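Local structure of type 4 fimbrial biogenesis protein PilY1 (Pseudomonas aeruginosa, 3HX6) at residues Y193-P198 and K351-A356. The protein takes part in type IV pilus assembly, twitching motility and adhesion to host cells, with calcium binding and release apparently essential for motility and for regulating pilus retraction. The protein carries 3 engineered substitutions. Residues are numbered along the deposited sequence; the frame is centred on the assembly and turned at random.
Sequences YSFPKP and KYFENA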
# COMPACT_ATOMS: atom_id res chain seq x y z
N TYR A 193 -2.24 -30.57 -22.05
CA TYR A 193 -3.19 -29.96 -21.13
C TYR A 193 -2.44 -28.80 -20.49
O TYR A 193 -1.45 -28.99 -19.78
CB TYR A 193 -3.66 -30.98 -20.10
CG TYR A 193 -4.43 -32.10 -20.76
CD1 TYR A 193 -5.69 -31.86 -21.31
CD2 TYR A 193 -3.86 -33.36 -20.92
CE1 TYR A 193 -6.36 -32.85 -22.00
CE2 TYR A 193 -4.52 -34.36 -21.62
CZ TYR A 193 -5.77 -34.10 -22.15
OH TYR A 193 -6.43 -35.08 -22.85
N SER A 194 -2.92 -27.60 -20.76
CA SER A 194 -2.26 -26.40 -20.30
C SER A 194 -2.42 -25.97 -18.86
O SER A 194 -2.93 -24.89 -18.56
CB SER A 194 -2.63 -25.26 -21.24
OG SER A 194 -2.17 -25.57 -22.55
N PHE A 195 -1.96 -26.83 -17.95
CA PHE A 195 -1.99 -26.52 -16.54
C PHE A 195 -0.94 -25.46 -16.21
O PHE A 195 -1.10 -24.69 -15.26
CB PHE A 195 -1.72 -27.79 -15.73
CG PHE A 195 -2.85 -28.77 -15.75
CD1 PHE A 195 -3.90 -28.65 -14.85
CD2 PHE A 195 -2.87 -29.82 -16.66
CE1 PHE A 195 -4.96 -29.55 -14.86
CE2 PHE A 195 -3.93 -30.72 -16.69
CZ PHE A 195 -4.97 -30.59 -15.78
N PRO A 196 0.16 -25.40 -16.99
CA PRO A 196 1.17 -24.39 -16.69
C PRO A 196 0.60 -22.97 -16.71
O PRO A 196 -0.27 -22.67 -17.51
CB PRO A 196 2.21 -24.59 -17.79
CG PRO A 196 2.10 -26.06 -18.08
CD PRO A 196 0.60 -26.25 -18.10
N LYS A 197 1.11 -22.12 -15.83
CA LYS A 197 0.68 -20.74 -15.78
C LYS A 197 1.57 -19.95 -16.73
O LYS A 197 2.79 -19.92 -16.57
CB LYS A 197 0.82 -20.17 -14.37
CG LYS A 197 -0.14 -20.77 -13.36
CD LYS A 197 -0.14 -19.97 -12.06
CE LYS A 197 -1.18 -20.50 -11.09
NZ LYS A 197 -1.47 -19.52 -10.00
N PRO A 198 0.98 -19.31 -17.73
CA PRO A 198 1.80 -18.55 -18.67
C PRO A 198 2.25 -17.21 -18.10
O PRO A 198 1.67 -16.70 -17.14
CB PRO A 198 0.88 -18.38 -19.87
CG PRO A 198 -0.46 -18.24 -19.22
CD PRO A 198 -0.44 -19.30 -18.14
N LYS A 351 3.28 -32.66 -8.42
CA LYS A 351 2.40 -32.74 -9.58
C LYS A 351 1.02 -33.06 -9.03
O LYS A 351 0.88 -33.87 -8.11
CB LYS A 351 2.90 -33.79 -10.59
CG LYS A 351 2.58 -35.24 -10.31
CD LYS A 351 3.22 -36.10 -11.41
CE LYS A 351 2.75 -37.54 -11.36
NZ LYS A 351 1.33 -37.67 -11.79
N TYR A 352 0.00 -32.43 -9.59
CA TYR A 352 -1.35 -32.57 -9.09
C TYR A 352 -2.42 -32.56 -10.18
O TYR A 352 -3.60 -32.49 -9.87
CB TYR A 352 -1.60 -31.38 -8.15
CG TYR A 352 -2.66 -31.54 -7.08
CD1 TYR A 352 -3.40 -30.44 -6.66
CD2 TYR A 352 -2.85 -32.76 -6.42
CE1 TYR A 352 -4.30 -30.53 -5.62
CE2 TYR A 352 -3.76 -32.86 -5.37
CZ TYR A 352 -4.48 -31.74 -4.97
OH TYR A 352 -5.38 -31.79 -3.93
N PHE A 353 -2.01 -32.64 -11.45
CA PHE A 353 -3.00 -32.56 -12.53
C PHE A 353 -3.83 -33.80 -12.83
O PHE A 353 -4.94 -33.67 -13.33
CB PHE A 353 -2.34 -32.05 -13.82
CG PHE A 353 -1.38 -33.02 -14.45
CD1 PHE A 353 -1.78 -33.81 -15.52
CD2 PHE A 353 -0.08 -33.11 -14.00
CE1 PHE A 353 -0.88 -34.69 -16.13
CE2 PHE A 353 0.83 -33.98 -14.59
CZ PHE A 353 0.42 -34.77 -15.66
N GLU A 354 -3.32 -34.98 -12.52
CA GLU A 354 -4.08 -36.20 -12.79
C GLU A 354 -4.93 -36.60 -11.60
O GLU A 354 -4.61 -36.26 -10.46
CB GLU A 354 -3.13 -37.33 -13.17
CG GLU A 354 -2.60 -37.21 -14.58
CD GLU A 354 -1.53 -38.23 -14.89
OE1 GLU A 354 -1.19 -38.39 -16.08
OE2 GLU A 354 -1.02 -38.86 -13.94
N ASN A 355 -6.01 -37.33 -11.85
CA ASN A 355 -6.89 -37.77 -10.77
C ASN A 355 -6.10 -38.52 -9.72
O ASN A 355 -6.26 -38.29 -8.53
CB ASN A 355 -8.01 -38.67 -11.30
CG ASN A 355 -9.17 -37.87 -11.87
OD1 ASN A 355 -9.18 -36.63 -11.79
ND2 ASN A 355 -10.14 -38.56 -12.44
N ALA A 356 -5.23 -39.42 -10.18
CA ALA A 356 -4.41 -40.20 -9.28
C ALA A 356 -3.62 -39.32 -8.31
O ALA A 356 -3.37 -39.71 -7.17
CB ALA A 356 -3.46 -41.09 -10.09
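F195 and F353 alone carry this buried contact, and a single methylene does most of the touching. CB of F353 sits almost squarely over one face of the F195 ring, 3.4 Å from the ring centroid and 8° off the normal, a well-formed CH-pi interaction. Because the methylene lies over the middle of the ring, all six ring carbons approach it at similar range; the closest is CE2 of F195, 3.5 Å from CB of F353. The two rings do not stack: their planes are inclined at 46° with centroids 5.5 Å apart. With chi1 at 69°, CG of F353 lies between its own backbone N and carbonyl carbon, which turns the F353 ring off the F195 face and toward the ring of Y216, with which it makes contact. Y216 also touches F195, and its backbone is hydrogen-bonded to that of Y193. Further out, S194 centres an inverse gamma turn closed by F195 N to Y193 O (2.9 Å), while the carbonyl oxygen of F195 accepts a hydrogen bond from NH2 of R160. On the other loop, K351 NZ forms a salt bridge with E354 OE2 at 3.4 Å and another with D357, whose carboxylate also hydrogen-bonds to E354 N. In the beta-propeller of PilY1's C-terminal domain, the contact thus joins an interblade loop, leading into strand 199-202, to one linking adjacent antiparallel strands 343-348 and 367-373.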